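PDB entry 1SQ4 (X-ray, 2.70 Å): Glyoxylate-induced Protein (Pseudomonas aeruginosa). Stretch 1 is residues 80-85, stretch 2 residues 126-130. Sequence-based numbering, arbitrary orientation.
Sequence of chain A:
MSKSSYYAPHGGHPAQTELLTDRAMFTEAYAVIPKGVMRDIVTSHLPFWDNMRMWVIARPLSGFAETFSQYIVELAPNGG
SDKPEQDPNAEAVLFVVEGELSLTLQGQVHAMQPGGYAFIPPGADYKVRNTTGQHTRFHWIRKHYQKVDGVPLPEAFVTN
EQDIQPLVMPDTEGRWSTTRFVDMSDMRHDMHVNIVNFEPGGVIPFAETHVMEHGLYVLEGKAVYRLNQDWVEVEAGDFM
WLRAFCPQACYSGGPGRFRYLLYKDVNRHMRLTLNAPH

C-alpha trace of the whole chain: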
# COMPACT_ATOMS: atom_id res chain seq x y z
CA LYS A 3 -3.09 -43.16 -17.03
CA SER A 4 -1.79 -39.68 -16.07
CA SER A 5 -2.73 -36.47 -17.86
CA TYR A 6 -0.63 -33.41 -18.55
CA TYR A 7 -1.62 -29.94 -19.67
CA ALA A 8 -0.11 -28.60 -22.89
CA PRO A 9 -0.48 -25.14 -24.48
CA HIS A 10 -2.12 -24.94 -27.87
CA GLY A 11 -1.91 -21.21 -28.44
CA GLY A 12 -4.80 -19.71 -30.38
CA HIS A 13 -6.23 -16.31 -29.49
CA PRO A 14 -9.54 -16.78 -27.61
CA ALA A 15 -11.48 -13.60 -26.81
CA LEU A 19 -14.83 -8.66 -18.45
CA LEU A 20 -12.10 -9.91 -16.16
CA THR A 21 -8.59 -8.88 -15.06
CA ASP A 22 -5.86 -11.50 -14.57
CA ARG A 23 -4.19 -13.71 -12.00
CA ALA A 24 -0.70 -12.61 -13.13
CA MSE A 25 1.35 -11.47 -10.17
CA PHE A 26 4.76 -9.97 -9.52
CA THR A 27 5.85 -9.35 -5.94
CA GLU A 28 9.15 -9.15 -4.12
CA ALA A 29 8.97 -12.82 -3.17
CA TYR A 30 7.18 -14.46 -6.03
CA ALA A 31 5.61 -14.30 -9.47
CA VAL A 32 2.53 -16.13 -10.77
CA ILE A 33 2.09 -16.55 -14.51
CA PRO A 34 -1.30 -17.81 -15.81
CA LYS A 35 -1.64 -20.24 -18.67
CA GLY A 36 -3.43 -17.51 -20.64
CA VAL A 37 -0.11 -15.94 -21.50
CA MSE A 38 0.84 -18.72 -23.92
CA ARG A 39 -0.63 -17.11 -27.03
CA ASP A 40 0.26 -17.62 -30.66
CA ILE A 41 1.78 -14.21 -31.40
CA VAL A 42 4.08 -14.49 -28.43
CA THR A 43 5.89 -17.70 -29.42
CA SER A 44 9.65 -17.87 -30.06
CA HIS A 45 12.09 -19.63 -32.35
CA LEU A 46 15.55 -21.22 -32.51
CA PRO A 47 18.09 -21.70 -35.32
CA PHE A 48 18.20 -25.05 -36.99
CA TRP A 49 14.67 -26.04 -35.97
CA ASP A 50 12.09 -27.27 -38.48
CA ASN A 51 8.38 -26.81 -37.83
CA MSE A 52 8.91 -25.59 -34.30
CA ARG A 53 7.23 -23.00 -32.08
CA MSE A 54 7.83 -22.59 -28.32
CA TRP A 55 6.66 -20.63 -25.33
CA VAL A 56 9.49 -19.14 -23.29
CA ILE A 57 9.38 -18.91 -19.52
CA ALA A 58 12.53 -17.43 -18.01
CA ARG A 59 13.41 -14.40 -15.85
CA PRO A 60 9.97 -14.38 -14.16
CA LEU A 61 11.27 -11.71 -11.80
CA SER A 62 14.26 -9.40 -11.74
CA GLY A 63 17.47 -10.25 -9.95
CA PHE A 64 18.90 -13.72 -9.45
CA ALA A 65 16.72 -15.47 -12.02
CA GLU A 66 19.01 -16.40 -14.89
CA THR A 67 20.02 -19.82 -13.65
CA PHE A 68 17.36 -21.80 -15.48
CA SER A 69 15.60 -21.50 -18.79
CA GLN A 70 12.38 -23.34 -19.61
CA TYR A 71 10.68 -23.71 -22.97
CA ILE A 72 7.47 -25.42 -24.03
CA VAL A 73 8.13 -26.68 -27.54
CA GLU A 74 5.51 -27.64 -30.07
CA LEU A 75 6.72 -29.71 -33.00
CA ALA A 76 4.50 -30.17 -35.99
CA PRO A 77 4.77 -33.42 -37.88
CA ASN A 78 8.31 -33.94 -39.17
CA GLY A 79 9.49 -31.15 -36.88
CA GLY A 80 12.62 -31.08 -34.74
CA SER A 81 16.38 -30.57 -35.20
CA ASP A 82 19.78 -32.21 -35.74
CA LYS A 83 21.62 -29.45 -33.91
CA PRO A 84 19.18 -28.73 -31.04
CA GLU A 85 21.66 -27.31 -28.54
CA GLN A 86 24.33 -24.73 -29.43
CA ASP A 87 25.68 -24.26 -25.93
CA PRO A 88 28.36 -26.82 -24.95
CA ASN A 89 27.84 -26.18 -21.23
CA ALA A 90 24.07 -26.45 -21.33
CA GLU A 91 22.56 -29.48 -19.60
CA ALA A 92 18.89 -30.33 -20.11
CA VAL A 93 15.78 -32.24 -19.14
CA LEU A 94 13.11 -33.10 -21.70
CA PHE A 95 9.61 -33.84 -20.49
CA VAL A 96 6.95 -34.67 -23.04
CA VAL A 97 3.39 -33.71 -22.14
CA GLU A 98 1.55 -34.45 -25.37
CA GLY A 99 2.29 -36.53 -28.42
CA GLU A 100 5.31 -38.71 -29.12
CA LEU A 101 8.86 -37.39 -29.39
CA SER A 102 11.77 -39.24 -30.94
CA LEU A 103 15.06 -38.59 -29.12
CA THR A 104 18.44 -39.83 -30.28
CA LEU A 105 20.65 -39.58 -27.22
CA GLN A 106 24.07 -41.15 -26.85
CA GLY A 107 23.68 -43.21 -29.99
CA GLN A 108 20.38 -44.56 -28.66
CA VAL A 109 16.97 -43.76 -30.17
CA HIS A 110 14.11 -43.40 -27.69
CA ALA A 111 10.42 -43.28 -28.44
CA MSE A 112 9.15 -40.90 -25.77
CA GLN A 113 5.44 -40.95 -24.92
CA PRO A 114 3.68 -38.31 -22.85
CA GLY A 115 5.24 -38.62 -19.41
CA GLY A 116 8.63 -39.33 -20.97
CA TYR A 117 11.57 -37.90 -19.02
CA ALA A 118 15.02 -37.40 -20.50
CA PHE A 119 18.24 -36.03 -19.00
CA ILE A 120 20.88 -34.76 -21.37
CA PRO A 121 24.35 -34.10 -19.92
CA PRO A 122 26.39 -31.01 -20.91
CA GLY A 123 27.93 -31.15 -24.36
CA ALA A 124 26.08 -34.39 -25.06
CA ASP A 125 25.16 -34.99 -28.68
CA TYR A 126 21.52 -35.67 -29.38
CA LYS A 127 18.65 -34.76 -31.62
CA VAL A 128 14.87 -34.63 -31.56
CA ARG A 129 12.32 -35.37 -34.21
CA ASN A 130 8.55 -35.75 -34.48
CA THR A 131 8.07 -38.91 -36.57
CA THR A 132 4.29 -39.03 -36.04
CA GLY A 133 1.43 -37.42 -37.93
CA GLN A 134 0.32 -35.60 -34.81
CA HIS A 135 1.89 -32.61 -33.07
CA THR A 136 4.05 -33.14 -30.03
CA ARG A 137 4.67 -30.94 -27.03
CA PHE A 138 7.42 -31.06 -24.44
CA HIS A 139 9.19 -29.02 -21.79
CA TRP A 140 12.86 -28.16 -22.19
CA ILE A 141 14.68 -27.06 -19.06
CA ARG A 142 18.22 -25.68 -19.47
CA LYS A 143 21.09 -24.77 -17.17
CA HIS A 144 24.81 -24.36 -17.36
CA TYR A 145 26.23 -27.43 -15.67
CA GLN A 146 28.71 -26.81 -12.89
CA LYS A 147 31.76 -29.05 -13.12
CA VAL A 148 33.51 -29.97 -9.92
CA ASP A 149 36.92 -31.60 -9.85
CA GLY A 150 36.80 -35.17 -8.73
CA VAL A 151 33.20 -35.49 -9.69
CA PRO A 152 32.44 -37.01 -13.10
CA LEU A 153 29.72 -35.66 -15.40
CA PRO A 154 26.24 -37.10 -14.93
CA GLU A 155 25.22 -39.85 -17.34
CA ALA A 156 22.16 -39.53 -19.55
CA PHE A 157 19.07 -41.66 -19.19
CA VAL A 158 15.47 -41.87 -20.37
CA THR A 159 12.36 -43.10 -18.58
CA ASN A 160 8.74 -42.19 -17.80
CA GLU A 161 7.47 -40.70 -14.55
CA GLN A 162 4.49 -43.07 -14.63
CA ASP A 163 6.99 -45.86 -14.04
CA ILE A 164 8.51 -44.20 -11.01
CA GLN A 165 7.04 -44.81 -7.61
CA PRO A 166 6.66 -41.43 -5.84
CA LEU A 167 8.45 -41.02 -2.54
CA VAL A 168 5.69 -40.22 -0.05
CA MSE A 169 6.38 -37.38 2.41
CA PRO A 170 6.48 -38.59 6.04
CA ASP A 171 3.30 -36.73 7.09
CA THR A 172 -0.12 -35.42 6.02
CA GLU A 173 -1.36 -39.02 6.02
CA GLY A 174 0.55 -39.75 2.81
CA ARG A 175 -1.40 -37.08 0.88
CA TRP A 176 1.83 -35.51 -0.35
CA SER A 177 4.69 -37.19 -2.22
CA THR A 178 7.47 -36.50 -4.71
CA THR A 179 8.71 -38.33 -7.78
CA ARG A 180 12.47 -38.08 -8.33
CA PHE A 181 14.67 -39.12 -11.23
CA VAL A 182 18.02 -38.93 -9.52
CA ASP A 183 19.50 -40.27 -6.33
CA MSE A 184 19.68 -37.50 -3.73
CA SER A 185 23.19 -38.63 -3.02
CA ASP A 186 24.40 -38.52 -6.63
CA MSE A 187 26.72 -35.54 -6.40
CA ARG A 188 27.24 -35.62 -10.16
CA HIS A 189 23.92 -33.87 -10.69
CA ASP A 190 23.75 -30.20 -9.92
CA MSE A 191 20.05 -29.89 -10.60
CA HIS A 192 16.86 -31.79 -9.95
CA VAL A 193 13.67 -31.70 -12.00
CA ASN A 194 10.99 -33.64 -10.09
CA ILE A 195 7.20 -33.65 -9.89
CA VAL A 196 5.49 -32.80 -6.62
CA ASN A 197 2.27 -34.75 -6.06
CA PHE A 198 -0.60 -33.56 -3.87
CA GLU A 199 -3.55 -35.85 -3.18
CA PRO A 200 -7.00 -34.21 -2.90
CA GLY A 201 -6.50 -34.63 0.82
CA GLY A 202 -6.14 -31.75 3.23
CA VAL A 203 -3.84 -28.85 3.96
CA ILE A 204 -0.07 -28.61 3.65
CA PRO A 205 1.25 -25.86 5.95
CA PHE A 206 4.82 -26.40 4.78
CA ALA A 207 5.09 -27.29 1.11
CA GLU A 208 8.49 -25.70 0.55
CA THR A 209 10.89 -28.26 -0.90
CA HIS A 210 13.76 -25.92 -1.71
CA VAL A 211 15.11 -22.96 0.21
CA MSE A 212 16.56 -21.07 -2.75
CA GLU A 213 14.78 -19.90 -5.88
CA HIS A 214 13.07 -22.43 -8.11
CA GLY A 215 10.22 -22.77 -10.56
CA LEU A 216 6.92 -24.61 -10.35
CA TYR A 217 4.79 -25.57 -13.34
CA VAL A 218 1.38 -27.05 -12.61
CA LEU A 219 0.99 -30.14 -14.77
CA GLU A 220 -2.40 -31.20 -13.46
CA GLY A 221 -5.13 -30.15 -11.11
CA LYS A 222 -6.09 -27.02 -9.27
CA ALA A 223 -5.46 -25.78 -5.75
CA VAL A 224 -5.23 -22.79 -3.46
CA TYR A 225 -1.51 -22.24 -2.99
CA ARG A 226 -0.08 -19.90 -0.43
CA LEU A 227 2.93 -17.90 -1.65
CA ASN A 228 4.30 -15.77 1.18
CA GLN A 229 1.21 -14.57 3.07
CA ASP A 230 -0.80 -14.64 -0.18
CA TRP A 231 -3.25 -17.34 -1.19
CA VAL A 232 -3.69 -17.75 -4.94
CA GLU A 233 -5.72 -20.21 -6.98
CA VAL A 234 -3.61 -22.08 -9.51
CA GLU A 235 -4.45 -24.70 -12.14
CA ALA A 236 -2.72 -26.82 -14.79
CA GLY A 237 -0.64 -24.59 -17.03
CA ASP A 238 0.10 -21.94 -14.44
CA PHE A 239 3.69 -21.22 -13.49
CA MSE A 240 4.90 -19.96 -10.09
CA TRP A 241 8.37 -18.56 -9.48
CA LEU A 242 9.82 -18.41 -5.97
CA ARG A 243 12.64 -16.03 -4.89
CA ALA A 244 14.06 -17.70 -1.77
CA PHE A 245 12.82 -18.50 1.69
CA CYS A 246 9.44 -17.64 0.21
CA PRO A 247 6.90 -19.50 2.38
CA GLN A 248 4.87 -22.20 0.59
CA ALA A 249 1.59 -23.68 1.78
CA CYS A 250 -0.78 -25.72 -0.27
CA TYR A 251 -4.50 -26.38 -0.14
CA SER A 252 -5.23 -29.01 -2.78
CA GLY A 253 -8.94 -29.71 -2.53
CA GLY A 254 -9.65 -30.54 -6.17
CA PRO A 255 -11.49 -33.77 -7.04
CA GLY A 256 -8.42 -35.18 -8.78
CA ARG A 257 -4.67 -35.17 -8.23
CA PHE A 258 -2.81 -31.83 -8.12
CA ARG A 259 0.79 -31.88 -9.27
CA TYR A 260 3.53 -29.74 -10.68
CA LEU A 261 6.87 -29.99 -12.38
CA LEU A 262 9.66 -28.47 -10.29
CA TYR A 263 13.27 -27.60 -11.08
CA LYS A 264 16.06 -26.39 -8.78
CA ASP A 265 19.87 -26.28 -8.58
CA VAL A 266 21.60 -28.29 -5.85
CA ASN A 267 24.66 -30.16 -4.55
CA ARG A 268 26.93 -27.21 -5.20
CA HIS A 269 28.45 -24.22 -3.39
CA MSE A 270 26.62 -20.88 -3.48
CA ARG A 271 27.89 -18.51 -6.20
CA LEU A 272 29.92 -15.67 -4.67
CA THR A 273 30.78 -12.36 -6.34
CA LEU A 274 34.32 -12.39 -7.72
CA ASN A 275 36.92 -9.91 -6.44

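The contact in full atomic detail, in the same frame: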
# COMPACT_ATOMS: atom_id res chain seq x y z
N GLY A 80 11.51 -30.73 -35.60
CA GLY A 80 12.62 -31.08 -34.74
C GLY A 80 13.93 -30.45 -35.17
O GLY A 80 13.93 -29.39 -35.80
N SER A 81 15.05 -31.09 -34.86
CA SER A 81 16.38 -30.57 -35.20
C SER A 81 17.57 -31.53 -35.04
O SER A 81 17.56 -32.41 -34.18
CB SER A 81 16.66 -29.33 -34.35
OG SER A 81 18.02 -28.96 -34.45
N ASP A 82 18.61 -31.36 -35.86
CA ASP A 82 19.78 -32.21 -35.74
C ASP A 82 20.92 -31.51 -35.02
O ASP A 82 21.99 -32.08 -34.81
CB ASP A 82 20.24 -32.69 -37.11
CG ASP A 82 19.23 -33.62 -37.75
OD1 ASP A 82 18.78 -34.56 -37.06
OD2 ASP A 82 18.88 -33.40 -38.94
N LYS A 83 20.67 -30.26 -34.64
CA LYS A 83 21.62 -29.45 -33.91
C LYS A 83 20.77 -28.64 -32.94
O LYS A 83 20.75 -27.42 -32.98
CB LYS A 83 22.37 -28.52 -34.87
CG LYS A 83 23.23 -29.25 -35.88
CD LYS A 83 23.56 -28.41 -37.12
CE LYS A 83 24.54 -27.28 -36.85
NZ LYS A 83 24.84 -26.50 -38.08
N PRO A 84 20.06 -29.34 -32.04
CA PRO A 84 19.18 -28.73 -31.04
C PRO A 84 19.84 -27.76 -30.06
O PRO A 84 19.35 -26.66 -29.84
CB PRO A 84 18.57 -29.94 -30.35
CG PRO A 84 19.71 -30.91 -30.36
CD PRO A 84 20.27 -30.77 -31.74
N GLU A 85 20.97 -28.17 -29.48
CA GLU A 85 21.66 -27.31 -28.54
C GLU A 85 22.94 -26.72 -29.13
O GLU A 85 23.71 -27.42 -29.78
CB GLU A 85 22.01 -28.09 -27.27
CG GLU A 85 22.59 -27.23 -26.17
CD GLU A 85 21.61 -26.18 -25.70
OE1 GLU A 85 20.57 -26.57 -25.15
OE2 GLU A 85 21.88 -24.97 -25.90
N TYR A 126 22.84 -35.09 -29.32
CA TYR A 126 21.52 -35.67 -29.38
C TYR A 126 20.72 -34.95 -30.43
O TYR A 126 21.18 -33.96 -31.00
CB TYR A 126 20.82 -35.54 -28.04
CG TYR A 126 20.28 -34.16 -27.72
CD1 TYR A 126 21.11 -33.16 -27.21
CD2 TYR A 126 18.92 -33.87 -27.86
CE1 TYR A 126 20.60 -31.90 -26.84
CE2 TYR A 126 18.40 -32.63 -27.50
CZ TYR A 126 19.24 -31.65 -26.99
OH TYR A 126 18.71 -30.44 -26.61
N LYS A 127 19.52 -35.43 -30.68
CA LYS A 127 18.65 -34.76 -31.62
C LYS A 127 17.23 -35.21 -31.41
O LYS A 127 17.00 -36.30 -30.91
CB LYS A 127 19.14 -34.97 -33.05
CG LYS A 127 19.56 -36.38 -33.42
CD LYS A 127 20.32 -36.35 -34.73
CE LYS A 127 20.69 -37.74 -35.17
NZ LYS A 127 21.29 -37.74 -36.54
N VAL A 128 16.29 -34.34 -31.75
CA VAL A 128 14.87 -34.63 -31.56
C VAL A 128 14.06 -34.52 -32.84
O VAL A 128 14.28 -33.64 -33.66
CB VAL A 128 14.23 -33.66 -30.51
CG1 VAL A 128 14.95 -33.77 -29.19
CG2 VAL A 128 14.28 -32.24 -31.01
N ARG A 129 13.11 -35.42 -33.01
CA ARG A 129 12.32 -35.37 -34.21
C ARG A 129 10.91 -35.88 -33.92
O ARG A 129 10.71 -36.73 -33.04
CB ARG A 129 13.01 -36.21 -35.30
CG ARG A 129 12.32 -36.23 -36.65
CD ARG A 129 12.29 -34.85 -37.30
NE ARG A 129 13.62 -34.35 -37.62
CZ ARG A 129 13.86 -33.12 -38.09
NH1 ARG A 129 15.10 -32.74 -38.34
NH2 ARG A 129 12.85 -32.28 -38.29
N ASN A 130 9.94 -35.33 -34.64
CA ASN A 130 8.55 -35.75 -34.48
C ASN A 130 8.22 -36.63 -35.69
O ASN A 130 7.88 -36.11 -36.77
CB ASN A 130 7.61 -34.54 -34.45
CG ASN A 130 6.16 -34.94 -34.28
OD1 ASN A 130 5.26 -34.09 -34.29
ND2 ASN A 130 5.91 -36.24 -34.14

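Residues 80-81 and 126-129 lie side by side as antiparallel strands. Ser-81 and Val-128 form the hydrogen-bonded pair of this short ladder. Ser-81 N donates to Val-128 O at 2.9 Å, with an N-H...O angle of 161°. The return bond, from Val-128 N to Ser-81 O, is weak at 3.4 Å and 143°. Both backbone groups of each residue are therefore used, though unequally.

Gly-80 and Arg-129 form the non-hydrogen-bonded pair, with their CA atoms 4.3 Å apart. The close approach depends on glycine. A CB on residue 80 would clash with Val-128 O and Arg-129 CA. Instead, Gly-80 CA makes a CA-H...O contact with Val-128 O at 3.2 Å, so this carbonyl receives both an amide and a CH.

The Arg-129 guanidinium folds back so that Gly-80 CA and Ser-81 N lie over one face. Gly-80 N is 3.4 Å from Arg-129 NH2, but both are donors and no bond results. At the guanidinium edge, Asp-82 OD2 forms a long salt bridge to Arg-129 NH1 at 3.9 Å. Arg-129 NH1 also has a hydrogen-bond partner elsewhere in the structure. Asp-82 OD1 is 4.1 Å from Lys-127 NZ, beyond a salt bridge; the charges attract without direct pairing.

The strand pairing stops after Ser-81, whose side chain accepts a bond from the loop that follows. Lys-83 N donates to Ser-81 OG at 3.0 Å. Ser-81 OG is also hydrogen-bonded elsewhere in the structure. Pro-84 N is 3.2 Å from Ser-81 OG but has no hydrogen to give.

Pro-84 CG sits over one face of the Tyr-126 ring, 3.6 Å from its centroid and 17° off the normal, a CH-pi contact. Glu-85 CB approaches Tyr-126 CE1 at 4.1 Å, while both carboxylate oxygens of Glu-85 are hydrogen-bonded outside this contact.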